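MGS-MChE2 (Uncultured bacterium, PDB 5JD6) is an alpha/beta hydrolase fold enzyme from a marine lagoon metagenome that probably hydrolyses carboxylic ester bonds as a serine esterase. Local coordinates at residues Arg71-Lys74 with Glu75-Phe79; Asn90-Gly93 with Gly94-Leu98. One frame throughout, in Å; residues are numbered along the deposited sequence.

Contact 1 of 2, residues Arg71-Lys74 with Glu75-Phe79; sequences RYLK and EFVDF
Lys74 and Asp78, one helical turn apart, form a salt bridge in which the ammonium group faces both carboxylate oxygens unequally. NZ of Lys74 lies 2.7 Å from OD2 of Asp78, on the syn lone pair of that oxygen, and a weak second bond of 3.1 Å joins NZ to OD1 of the same residue. The lysine chain leaves with CG anti to the backbone N (chi1 -179°), then bends at chi2 and chi4, which brings NZ round to the two carboxylate oxygens. Glycine in place of Lys74 would probably leave the Asp78 carboxylate without its partner in the helix and free to swing toward solvent. The same two residues are also joined through the backbone, N of Asp78 reaching O of Lys74 at 2.9 Å. Three more bonds of the same spacing tie Glu75, Phe76 and Val77 to the carbonyls of Arg71, Tyr72 and Leu73. Glu75 directs its carboxylate outside this turn, to a salt bridge with Lys10. On the buried side Leu73 and Val77 lie alongside each other, CD1 of Leu73 4.2 Å from CG2 of Val77, and both reach strand 85-91. Tyr72 and Phe76 meet Phe11 edge-to-face. This is an amphipathic alpha-helix with an i to i+4 salt bridge, packed on the central sheet of an alpha/beta hydrolase fold.

Contact 2 of 2, residues Asn90-Gly93 with Gly94-Leu98; sequences NSLG and GHIAL
Leu92 places CG anti to its own N (chi1 176°), whereas Ile96 sets CG1 beside its backbone N (chi1 -50°), and the two chains approach at a slant until their CD1 atoms are 4.2 Å apart. The helix is regular here: N of Ile96 bonds to O of Leu92 at 2.9 Å, in the carbonyl plane, and N of Ala97 to O of Gly93 at 2.9 Å. Nearer the turn the pattern slackens, N of Gly94 making two weak bonds of 3.3 Å, to O of Asn90 and of Ser91. At Ser91 the backbone takes a positive phi (55°), turning from strand to helix, and a side chain on Gly93 would clash with O of Asn90. OG of Ser91 donates to OD1 of Asn90 at 3.1 Å from above the carbonyl plane, while ND2 of Asn90 is held by O of Thr114. This tight strand-turn-helix with Gly89, Ser91 and Gly93 is consistent with a nucleophile elbow, and Ser91, touching His231, probably belongs to a Ser-His-Asp triad with Asp203. The strained turn would present the serine hydroxyl to an ester, at the start of a helix whose dipole could favour negative charge nearby.

Contact 1 closes before contact 2 opens: helix 66-80, carrying 71-79, is followed directly by strand 85-91, whose end starts the turn of 90-98 into helix 92-103. The centres of the two contacts lie about 15 Å apart and their nearest atoms about 5 Å, without touching. The two helices nevertheless meet, Leu73 resting on Ala100 and Ile96 on Phe69. Contact 2 is buried near the centre of the chain, within a beta-alpha-beta unit of the mixed sheet; contact 1 lies farther out and is only partly buried. The fold thus sets a surface-facing helix beside the strand and helix that hold the probable nucleophile.

Contact 1 of 2, residues Arg71-Lys74 with Glu75-Phe79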
loop_
_atom_site.group_PDB
_atom_site.type_symbol
_atom_site.label_atom_id
_atom_site.label_comp_id
_atom_site.label_asym_id
_atom_site.label_seq_id
_atom_site.Cartn_x
_atom_site.Cartn_y
_atom_site.Cartn_z
ATOM N N ARG A 71 2.015 -9.522 -8.592
ATOM C CA ARG A 71 2.544 -10.883 -8.599
ATOM C C ARG A 71 3.862 -10.966 -7.833
ATOM O O ARG A 71 4.189 -12.003 -7.256
ATOM C CB ARG A 71 2.728 -11.383 -10.035
ATOM C CG ARG A 71 1.426 -11.783 -10.717
ATOM C CD ARG A 71 1.675 -12.414 -12.079
ATOM N NE ARG A 71 2.087 -11.428 -13.073
ATOM C CZ ARG A 71 1.242 -10.743 -13.837
ATOM N NH1 ARG A 71 -0.065 -10.936 -13.722
ATOM N NH2 ARG A 71 1.703 -9.864 -14.715
ATOM N N TYR A 72 4.615 -9.871 -7.830
ATOM C CA TYR A 72 5.847 -9.799 -7.055
ATOM C C TYR A 72 5.522 -9.857 -5.568
ATOM O O TYR A 72 6.217 -10.518 -4.796
ATOM C CB TYR A 72 6.622 -8.521 -7.382
ATOM C CG TYR A 72 7.974 -8.423 -6.705
ATOM C CD1 TYR A 72 9.125 -8.864 -7.347
ATOM C CD2 TYR A 72 8.099 -7.883 -5.431
ATOM C CE1 TYR A 72 10.363 -8.773 -6.737
ATOM C CE2 TYR A 72 9.334 -7.790 -4.812
ATOM C CZ TYR A 72 10.462 -8.236 -5.470
ATOM O OH TYR A 72 11.691 -8.145 -4.859
ATOM N N LEU A 73 4.463 -9.155 -5.176
ATOM C CA LEU A 73 3.996 -9.171 -3.796
ATOM C C LEU A 73 3.580 -10.580 -3.394
ATOM O O LEU A 73 3.915 -11.052 -2.307
ATOM C CB LEU A 73 2.828 -8.201 -3.608
ATOM C CG LEU A 73 2.065 -8.350 -2.289
ATOM C CD1 LEU A 73 2.959 -8.007 -1.107
ATOM C CD2 LEU A 73 0.807 -7.498 -2.285
ATOM N N LYS A 74 2.845 -11.241 -4.283
ATOM C CA LYS A 74 2.424 -12.621 -4.071
ATOM C C LYS A 74 3.634 -13.532 -3.890
ATOM O O LYS A 74 3.649 -14.392 -3.009
ATOM C CB LYS A 74 1.568 -13.102 -5.243
ATOM C CG LYS A 74 1.052 -14.523 -5.105
ATOM C CD LYS A 74 0.189 -14.682 -3.865
ATOM C CE LYS A 74 -0.619 -15.969 -3.921
ATOM N NZ LYS A 74 0.243 -17.163 -4.145
ATOM N N GLU A 75 4.649 -13.330 -4.724
ATOM C CA GLU A 75 5.874 -14.112 -4.635
ATOM C C GLU A 75 6.577 -13.876 -3.300
ATOM O O GLU A 75 7.200 -14.783 -2.749
ATOM C CB GLU A 75 6.813 -13.776 -5.795
ATOM C CG GLU A 75 8.046 -14.663 -5.868
ATOM C CD GLU A 75 8.969 -14.290 -7.011
ATOM O OE1 GLU A 75 8.698 -13.276 -7.690
ATOM O OE2 GLU A 75 9.967 -15.011 -7.230
ATOM N N PHE A 76 6.464 -12.656 -2.781
ATOM C CA PHE A 76 7.082 -12.305 -1.506
ATOM C C PHE A 76 6.387 -12.995 -0.337
ATOM O O PHE A 76 7.044 -13.549 0.543
ATOM C CB PHE A 76 7.069 -10.789 -1.297
ATOM C CG PHE A 76 7.592 -10.358 0.046
ATOM C CD1 PHE A 76 8.938 -10.484 0.355
ATOM C CD2 PHE A 76 6.739 -9.825 1.000
ATOM C CE1 PHE A 76 9.424 -10.090 1.589
ATOM C CE2 PHE A 76 7.216 -9.429 2.237
ATOM C CZ PHE A 76 8.561 -9.560 2.531
ATOM N N VAL A 77 5.059 -12.960 -0.333
ATOM C CA VAL A 77 4.282 -13.595 0.727
ATOM C C VAL A 77 4.468 -15.109 0.701
ATOM O O VAL A 77 4.632 -15.740 1.747
ATOM C CB VAL A 77 2.781 -13.257 0.608
ATOM C CG1 VAL A 77 1.989 -13.960 1.699
ATOM C CG2 VAL A 77 2.571 -11.752 0.681
ATOM N N ASP A 78 4.450 -15.683 -0.499
ATOM C CA ASP A 78 4.684 -17.115 -0.669
ATOM C C ASP A 78 6.073 -17.498 -0.173
ATOM O O ASP A 78 6.238 -18.507 0.511
ATOM C CB ASP A 78 4.519 -17.526 -2.135
ATOM C CG ASP A 78 3.089 -17.393 -2.622
ATOM O OD1 ASP A 78 2.168 -17.396 -1.778
ATOM O OD2 ASP A 78 2.887 -17.289 -3.851
ATOM N N PHE A 79 7.065 -16.685 -0.524
ATOM C CA PHE A 79 8.429 -16.885 -0.049
ATOM C C PHE A 79 8.485 -16.895 1.474
ATOM O O PHE A 79 9.187 -17.707 2.077
ATOM C CB PHE A 79 9.357 -15.797 -0.596
ATOM C CG PHE A 79 10.550 -15.534 0.274
ATOM C CD1 PHE A 79 11.546 -16.483 0.406
ATOM C CD2 PHE A 79 10.679 -14.333 0.955
ATOM C CE1 PHE A 79 12.635 -16.254 1.214
ATOM C CE2 PHE A 79 11.781 -14.093 1.758
ATOM C CZ PHE A 79 12.762 -15.055 1.884
#

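Contact 2 of 2, residues Asn90-Gly93 with Gly94-Leu98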
loop_
_atom_site.group_PDB
_atom_site.type_symbol
_atom_site.label_atom_id
_atom_site.label_comp_id
_atom_site.label_asym_id
_atom_site.label_seq_id
_atom_site.Cartn_x
_atom_site.Cartn_y
_atom_site.Cartn_z
ATOM N N ASN A 90 -0.410 2.574 0.249
ATOM C CA ASN A 90 -0.540 4.012 0.040
ATOM C C ASN A 90 -0.162 4.394 -1.387
ATOM O O ASN A 90 0.758 3.811 -1.962
ATOM C CB ASN A 90 0.332 4.773 1.038
ATOM C CG ASN A 90 0.525 6.228 0.656
ATOM O OD1 ASN A 90 1.599 6.625 0.206
ATOM N ND2 ASN A 90 -0.519 7.031 0.832
ATOM N N SER A 91 -0.875 5.369 -1.946
ATOM C CA SER A 91 -0.637 5.835 -3.311
ATOM C C SER A 91 -0.694 4.679 -4.303
ATOM O O SER A 91 -1.697 3.968 -4.383
ATOM C CB SER A 91 0.712 6.553 -3.409
ATOM O OG SER A 91 0.756 7.679 -2.548
ATOM N N LEU A 92 0.386 4.492 -5.055
ATOM C CA LEU A 92 0.474 3.377 -5.990
ATOM C C LEU A 92 0.464 2.049 -5.239
ATOM O O LEU A 92 -0.067 1.054 -5.730
ATOM C CB LEU A 92 1.733 3.488 -6.852
ATOM C CG LEU A 92 1.989 2.316 -7.804
ATOM C CD1 LEU A 92 0.854 2.185 -8.811
ATOM C CD2 LEU A 92 3.328 2.463 -8.509
ATOM N N GLY A 93 1.048 2.045 -4.042
ATOM C CA GLY A 93 1.101 0.852 -3.215
ATOM C C GLY A 93 -0.276 0.305 -2.894
ATOM O O GLY A 93 -0.486 -0.908 -2.884
ATOM N N GLY A 94 -1.217 1.206 -2.634
ATOM C CA GLY A 94 -2.592 0.816 -2.381
ATOM C C GLY A 94 -3.208 0.147 -3.593
ATOM O O GLY A 94 -3.984 -0.800 -3.466
ATOM N N HIS A 95 -2.853 0.643 -4.774
ATOM C CA HIS A 95 -3.340 0.072 -6.025
ATOM C C HIS A 95 -2.778 -1.334 -6.219
ATOM O O HIS A 95 -3.497 -2.245 -6.636
ATOM C CB HIS A 95 -2.964 0.971 -7.205
ATOM C CG HIS A 95 -3.706 0.659 -8.465
ATOM N ND1 HIS A 95 -3.543 1.390 -9.623
ATOM C CD2 HIS A 95 -4.618 -0.299 -8.752
ATOM C CE1 HIS A 95 -4.323 0.893 -10.568
ATOM N NE2 HIS A 95 -4.984 -0.132 -10.065
ATOM N N ILE A 96 -1.495 -1.506 -5.911
ATOM C CA ILE A 96 -0.860 -2.819 -5.968
ATOM C C ILE A 96 -1.548 -3.778 -5.005
ATOM O O ILE A 96 -1.820 -4.930 -5.345
ATOM C CB ILE A 96 0.640 -2.758 -5.615
ATOM C CG1 ILE A 96 1.347 -1.664 -6.414
ATOM C CG2 ILE A 96 1.297 -4.111 -5.846
ATOM C CD1 ILE A 96 1.285 -1.859 -7.904
ATOM N N ALA A 97 -1.821 -3.286 -3.799
ATOM C CA ALA A 97 -2.482 -4.077 -2.769
ATOM C C ALA A 97 -3.884 -4.487 -3.208
ATOM O O ALA A 97 -4.281 -5.640 -3.040
ATOM C CB ALA A 97 -2.540 -3.300 -1.464
ATOM N N LEU A 98 -4.623 -3.535 -3.771
ATOM C CA LEU A 98 -5.964 -3.798 -4.285
ATOM C C LEU A 98 -5.957 -4.892 -5.345
ATOM O O LEU A 98 -6.734 -5.843 -5.272
ATOM C CB LEU A 98 -6.574 -2.520 -4.864
ATOM C CG LEU A 98 -7.299 -1.603 -3.881
ATOM C CD1 LEU A 98 -7.247 -0.163 -4.358
ATOM C CD2 LEU A 98 -8.740 -2.054 -3.695
#